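Synaptotagmin-1 (Arabidopsis thaliana, PDB 7AS6) helps maintain plasma membrane integrity during freezing and osmotic stress, and is represented here by its C2A domain, a lipid-binding beta sandwich. Local coordinates at residues G8-K13 with F64-P69; V101-K106 with L137-T142. All blocks are in the same frame, centred on the assembly; numbering follows the deposited sequence.

Contact 1: G8-K13 with F64-P69; sequences GIVHVK and FSVRDP
Gly-8 to Val-10 run against Phe-64 to Val-66 as neighbouring antiparallel strands, and the backbone bonds set the register. Val-10 and Phe-64 form a hydrogen-bonded pair with two bonds, Val-10 N to Phe-64 O at 3.0 Å and Phe-64 N to Val-10 O at 3.1 Å. At Gly-8 and Val-66 the pair is uneven: Val-66 N reaches Gly-8 O at 2.9 Å, whereas the return bond from Gly-8 N to Val-66 O is weak at 3.5 Å. Between them, Ile-9 and Ser-65 are the non-hydrogen-bonded pair, and the CA-H of Ile-9 points at Phe-64 O (CA to O 3.3 Å).

The apolar contacts lie on the face that carries Val-10, Phe-64 and Val-66. CG1 of Val-10 sits between its own backbone N and carbonyl carbon (chi1 56°), a position from which it meets CG2 of Val-66 at 3.6 Å and also touches CB of Phe-64; the two valine side chains cross at about a right angle. CG2 of Val-12 approaches the Phe-64 ring at its edge, 3.9 Å from CD1. Beyond the pair, Ile-35 and Leu-37 of strand 31-37 also touch Phe-64.

Since strand 31-37 belongs to the other sheet, this apolar face is turned into the interior of the beta sandwich characteristic of C2 domains.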
loop_
_atom_site.group_PDB
_atom_site.type_symbol
_atom_site.label_atom_id
_atom_site.label_comp_id
_atom_site.label_asym_id
_atom_site.label_seq_id
_atom_site.Cartn_x
_atom_site.Cartn_y
_atom_site.Cartn_z
ATOM N N GLY A 8 5.356 -18.622 -2.744
ATOM C CA GLY A 8 6.290 -17.732 -3.388
ATOM C C GLY A 8 6.399 -16.457 -2.587
ATOM O O GLY A 8 5.997 -16.394 -1.425
ATOM N N ILE A 9 6.946 -15.438 -3.232
ATOM C CA ILE A 9 7.156 -14.141 -2.610
ATOM C C ILE A 9 6.639 -13.077 -3.563
ATOM O O ILE A 9 6.936 -13.112 -4.762
ATOM C CB ILE A 9 8.639 -13.913 -2.275
ATOM C CG1 ILE A 9 9.098 -14.931 -1.231
ATOM C CG2 ILE A 9 8.858 -12.501 -1.765
ATOM C CD1 ILE A 9 10.590 -14.951 -1.035
ATOM N N VAL A 10 5.843 -12.150 -3.046
ATOM C CA VAL A 10 5.350 -11.033 -3.837
ATOM C C VAL A 10 6.146 -9.791 -3.463
ATOM O O VAL A 10 6.321 -9.483 -2.276
ATOM C CB VAL A 10 3.836 -10.837 -3.651
ATOM C CG1 VAL A 10 3.481 -10.642 -2.187
ATOM C CG2 VAL A 10 3.357 -9.677 -4.489
ATOM N N HIS A 11 6.670 -9.104 -4.473
ATOM C CA HIS A 11 7.388 -7.851 -4.290
ATOM C C HIS A 11 6.408 -6.719 -4.558
ATOM O O HIS A 11 5.838 -6.641 -5.652
ATOM C CB HIS A 11 8.597 -7.760 -5.223
ATOM C CG HIS A 11 9.619 -8.834 -4.996
ATOM N ND1 HIS A 11 10.767 -8.630 -4.259
ATOM C CD2 HIS A 11 9.664 -10.125 -5.405
ATOM C CE1 HIS A 11 11.475 -9.745 -4.227
ATOM N NE2 HIS A 11 10.824 -10.669 -4.910
ATOM N N VAL A 12 6.182 -5.880 -3.541
ATOM C CA VAL A 12 5.208 -4.788 -3.567
ATOM C C VAL A 12 5.979 -3.483 -3.572
ATOM O O VAL A 12 6.734 -3.189 -2.637
ATOM C CB VAL A 12 4.259 -4.827 -2.359
ATOM C CG1 VAL A 12 3.201 -3.736 -2.495
ATOM C CG2 VAL A 12 3.615 -6.186 -2.223
ATOM N N LYS A 13 5.807 -2.703 -4.614
ATOM C CA LYS A 13 6.435 -1.402 -4.679
ATOM C C LYS A 13 5.335 -0.380 -4.470
ATOM O O LYS A 13 4.310 -0.420 -5.162
ATOM C CB LYS A 13 7.149 -1.184 -6.016
ATOM C CG LYS A 13 8.047 0.061 -6.022
ATOM C CD LYS A 13 8.658 0.300 -7.396
ATOM C CE LYS A 13 10.108 0.738 -7.300
ATOM N NZ LYS A 13 10.744 0.701 -8.654
ATOM N N PHE A 64 6.519 -9.878 0.753
ATOM C CA PHE A 64 5.638 -10.708 1.568
ATOM C C PHE A 64 5.709 -12.158 1.105
ATOM O O PHE A 64 5.757 -12.427 -0.101
ATOM C CB PHE A 64 4.191 -10.248 1.479
ATOM C CG PHE A 64 3.947 -8.886 2.063
ATOM C CD1 PHE A 64 4.082 -7.743 1.283
ATOM C CD2 PHE A 64 3.570 -8.746 3.392
ATOM C CE1 PHE A 64 3.849 -6.475 1.828
ATOM C CE2 PHE A 64 3.331 -7.483 3.944
ATOM C CZ PHE A 64 3.470 -6.355 3.160
ATOM N N SER A 65 5.686 -13.089 2.062
ATOM C CA SER A 65 5.526 -14.503 1.741
ATOM C C SER A 65 4.077 -14.774 1.366
ATOM O O SER A 65 3.153 -14.329 2.058
ATOM C CB SER A 65 5.936 -15.378 2.924
ATOM O OG SER A 65 7.335 -15.338 3.126
ATOM N N VAL A 66 3.876 -15.494 0.266
ATOM C CA VAL A 66 2.544 -15.792 -0.243
ATOM C C VAL A 66 2.219 -17.241 0.072
ATOM O O VAL A 66 2.992 -18.146 -0.267
ATOM C CB VAL A 66 2.448 -15.536 -1.756
ATOM C CG1 VAL A 66 1.007 -15.712 -2.223
ATOM C CG2 VAL A 66 2.958 -14.156 -2.093
ATOM N N ARG A 67 1.067 -17.458 0.715
ATOM C CA ARG A 67 0.591 -18.791 1.054
ATOM C C ARG A 67 -0.642 -19.217 0.273
ATOM O O ARG A 67 -0.922 -20.416 0.211
ATOM C CB ARG A 67 0.298 -18.885 2.559
ATOM C CG ARG A 67 1.566 -18.925 3.396
ATOM C CD ARG A 67 1.310 -18.738 4.876
ATOM N NE ARG A 67 2.565 -18.790 5.621
ATOM C CZ ARG A 67 3.325 -17.732 5.895
ATOM N NH1 ARG A 67 2.961 -16.517 5.500
ATOM N NH2 ARG A 67 4.451 -17.886 6.574
ATOM N N ASP A 68 -1.374 -18.283 -0.326
ATOM C CA ASP A 68 -2.456 -18.635 -1.239
ATOM C C ASP A 68 -2.730 -17.477 -2.191
ATOM O O ASP A 68 -3.437 -16.527 -1.829
ATOM C CB ASP A 68 -3.733 -18.998 -0.481
ATOM C CG ASP A 68 -4.727 -19.760 -1.346
ATOM O OD1 ASP A 68 -5.023 -20.930 -1.024
ATOM O OD2 ASP A 68 -5.192 -19.201 -2.364
ATOM N N PRO A 69 -2.199 -17.524 -3.416
ATOM C CA PRO A 69 -2.422 -16.413 -4.352
ATOM C C PRO A 69 -3.883 -16.201 -4.694
ATOM O O PRO A 69 -4.239 -15.118 -5.173
ATOM C CB PRO A 69 -1.612 -16.827 -5.591
ATOM C CG PRO A 69 -0.659 -17.882 -5.112
ATOM C CD PRO A 69 -1.360 -18.584 -3.997
#

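Contact 2: V101-K106 with L137-T142; sequences VPDEHK and LYKPFT. With NI (nickel (II) ion), chain D.
Asp-103 and Leu-137 carry the closely fitted part of this contact, where the type II turn from Val-101 to Glu-104 lies against strand 131-140. Asp-103 N donates to Tyr-138 O at 3.0 Å, with an N-H...O angle of 166°, and CA of Pro-102 makes a CA-H...O contact with the same oxygen. Leu-137 holds CG anti to its backbone N (chi1 173°), and its CD1 comes within 3.4 Å of Glu-104 N. The other methyl, CD2, approaches CE1 of His-105 at 3.8 Å, the two side chains crossing obliquely. A water lies between Glu-104 O, at 2.9 Å, and Tyr-138 N, from which it accepts a longer bond, and so bridges the loop and the strand.

The solvent-facing side is held by one short salt bridge. There Lys-139 bends at chi2 and chi3, and its NZ reaches OD1 of Asp-103 at 2.6 Å, coming from above the carboxylate plane by 42°. The packing beside it is loose: CB of Pro-102 only grazes CD of Pro-140 at 4.1 Å. Just past the turn, His-105 NE2 binds a nickel ion at 2.5 Å.

Tyr-138 is the buried residue of the contact, touching Val-7, Pro-69 and Met-100 in the surrounding loops. The turn belongs to the connection from strand 88-96 to the edge strand 106-111, while strand 131-140 continues the sheet on its other side by backbone bonds from Leu-137 and Lys-139 to strand 8-18.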
loop_
_atom_site.group_PDB
_atom_site.type_symbol
_atom_site.label_atom_id
_atom_site.label_comp_id
_atom_site.label_asym_id
_atom_site.label_seq_id
_atom_site.Cartn_x
_atom_site.Cartn_y
_atom_site.Cartn_z
ATOM N N VAL A 101 0.830 -11.521 -11.638
ATOM C CA VAL A 101 1.314 -12.291 -12.789
ATOM C C VAL A 101 2.743 -12.742 -12.497
ATOM O O VAL A 101 3.592 -11.894 -12.192
ATOM C CB VAL A 101 1.261 -11.475 -14.094
ATOM C CG1 VAL A 101 1.703 -12.347 -15.286
ATOM C CG2 VAL A 101 -0.129 -10.923 -14.340
ATOM N N PRO A 102 3.070 -14.038 -12.582
ATOM C CA PRO A 102 4.433 -14.476 -12.225
ATOM C C PRO A 102 5.469 -13.874 -13.168
ATOM O O PRO A 102 5.285 -13.873 -14.384
ATOM C CB PRO A 102 4.363 -16.002 -12.358
ATOM C CG PRO A 102 3.225 -16.245 -13.330
ATOM C CD PRO A 102 2.224 -15.159 -13.018
ATOM N N ASP A 103 6.541 -13.315 -12.590
ATOM C CA ASP A 103 7.680 -12.799 -13.360
ATOM C C ASP A 103 7.306 -11.629 -14.280
ATOM O O ASP A 103 7.884 -11.474 -15.357
ATOM C CB ASP A 103 8.333 -13.914 -14.191
ATOM C CG ASP A 103 8.959 -14.999 -13.336
ATOM O OD1 ASP A 103 9.461 -14.681 -12.235
ATOM O OD2 ASP A 103 8.957 -16.171 -13.774
ATOM N N GLU A 104 6.329 -10.811 -13.893
ATOM C CA GLU A 104 5.970 -9.590 -14.617
ATOM C C GLU A 104 5.753 -8.479 -13.597
ATOM O O GLU A 104 5.041 -8.681 -12.611
ATOM C CB GLU A 104 4.676 -9.746 -15.446
ATOM C CG GLU A 104 4.771 -10.269 -16.910
ATOM C CD GLU A 104 3.430 -10.088 -17.665
ATOM O OE1 GLU A 104 2.546 -9.374 -17.136
ATOM O OE2 GLU A 104 3.246 -10.648 -18.771
ATOM N N HIS A 105 6.349 -7.316 -13.830
ATOM C CA HIS A 105 5.947 -6.126 -13.088
ATOM C C HIS A 105 4.569 -5.702 -13.569
ATOM O O HIS A 105 4.376 -5.426 -14.759
ATOM C CB HIS A 105 6.950 -4.999 -13.289
ATOM C CG HIS A 105 8.360 -5.402 -13.012
ATOM N ND1 HIS A 105 8.940 -5.274 -11.768
ATOM C CD2 HIS A 105 9.306 -5.941 -13.818
ATOM C CE1 HIS A 105 10.183 -5.721 -11.819
ATOM N NE2 HIS A 105 10.429 -6.130 -13.052
ATOM N N LYS A 106 3.600 -5.681 -12.664
ATOM C CA LYS A 106 2.250 -5.257 -13.001
ATOM C C LYS A 106 1.877 -4.084 -12.105
ATOM O O LYS A 106 1.914 -4.199 -10.876
ATOM C CB LYS A 106 1.251 -6.405 -12.859
ATOM C CG LYS A 106 -0.143 -6.087 -13.413
ATOM C CD LYS A 106 -0.951 -7.359 -13.690
ATOM C CE LYS A 106 -2.419 -7.038 -13.965
ATOM N NZ LYS A 106 -3.306 -8.241 -13.885
ATOM N N LEU A 137 5.274 -7.751 -8.129
ATOM C CA LEU A 137 6.056 -8.739 -8.866
ATOM C C LEU A 137 6.012 -10.038 -8.075
ATOM O O LEU A 137 6.542 -10.107 -6.963
ATOM C CB LEU A 137 7.497 -8.276 -9.086
ATOM C CG LEU A 137 8.407 -9.346 -9.697
ATOM C CD1 LEU A 137 7.911 -9.747 -11.081
ATOM C CD2 LEU A 137 9.850 -8.877 -9.754
ATOM N N TYR A 138 5.383 -11.066 -8.640
ATOM C CA TYR A 138 5.245 -12.337 -7.948
ATOM C C TYR A 138 6.347 -13.282 -8.407
ATOM O O TYR A 138 6.459 -13.585 -9.600
ATOM C CB TYR A 138 3.870 -12.950 -8.191
ATOM C CG TYR A 138 3.702 -14.275 -7.496
ATOM C CD1 TYR A 138 3.966 -14.393 -6.138
ATOM C CD2 TYR A 138 3.284 -15.409 -8.189
ATOM C CE1 TYR A 138 3.820 -15.594 -5.487
ATOM C CE2 TYR A 138 3.139 -16.627 -7.544
ATOM C CZ TYR A 138 3.415 -16.709 -6.189
ATOM O OH TYR A 138 3.275 -17.901 -5.515
ATOM N N LYS A 139 7.164 -13.735 -7.462
ATOM C CA LYS A 139 8.195 -14.725 -7.746
ATOM C C LYS A 139 7.803 -16.020 -7.055
ATOM O O LYS A 139 8.012 -16.166 -5.840
ATOM C CB LYS A 139 9.568 -14.247 -7.271
ATOM C CG LYS A 139 10.032 -12.980 -7.967
ATOM C CD LYS A 139 10.107 -13.164 -9.484
ATOM C CE LYS A 139 11.523 -13.484 -9.937
ATOM N NZ LYS A 139 11.644 -13.529 -11.423
ATOM N N PRO A 140 7.194 -16.965 -7.765
ATOM C CA PRO A 140 6.887 -18.263 -7.162
ATOM C C PRO A 140 8.142 -19.109 -7.036
ATOM O O PRO A 140 9.125 -18.912 -7.757
ATOM C CB PRO A 140 5.901 -18.880 -8.159
ATOM C CG PRO A 140 6.319 -18.288 -9.477
ATOM C CD PRO A 140 6.780 -16.889 -9.179
ATOM N N PHE A 141 8.108 -20.048 -6.089
ATOM C CA PHE A 141 9.226 -20.963 -5.885
ATOM C C PHE A 141 9.153 -22.109 -6.883
ATOM O O PHE A 141 8.080 -22.434 -7.394
ATOM C CB PHE A 141 9.220 -21.521 -4.463
ATOM C CG PHE A 141 9.253 -20.468 -3.389
ATOM C CD1 PHE A 141 10.037 -19.335 -3.524
ATOM C CD2 PHE A 141 8.505 -20.620 -2.237
ATOM C CE1 PHE A 141 10.065 -18.374 -2.536
ATOM C CE2 PHE A 141 8.531 -19.668 -1.248
ATOM C CZ PHE A 141 9.312 -18.542 -1.394
ATOM N N THR A 142 10.301 -22.733 -7.150
ATOM C CA THR A 142 10.405 -23.763 -8.178
ATOM C C THR A 142 10.425 -25.167 -7.557
ATOM O O THR A 142 10.290 -25.342 -6.344
ATOM C CB THR A 142 11.645 -23.520 -9.052
ATOM O OG1 THR A 142 11.708 -24.502 -10.096
ATOM C CG2 THR A 142 12.922 -23.587 -8.222
HETATM NI NI NI D . 12.593 -7.123 -13.766
HETATM O O HOH W 1 3.153 -9.869 -10.712
#

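Strand 8-18 joins the two contacts, pairing with strand 57-66 in contact 1 and with strand 131-140, which carries the 137-142 side of contact 2. Their centres lie 9 Å apart. Two probable hydrogen bonds connect them directly, His-11 N to Leu-137 O at 2.7 Å and Lys-139 N to Ile-9 O at 2.8 Å, while Tyr-138 CD1 packs on Ile-9 O at 3.5 Å. Contact 1 is buried; contact 2 is a surface contact. Both are remote from the cadmium site formed by Asp-24, Asp-30, Asp-80, Trp-81 and Glu-82, four of which are assigned to calcium by similarity. A second nickel ion lies about 8 Å from the Ile-9 side chain.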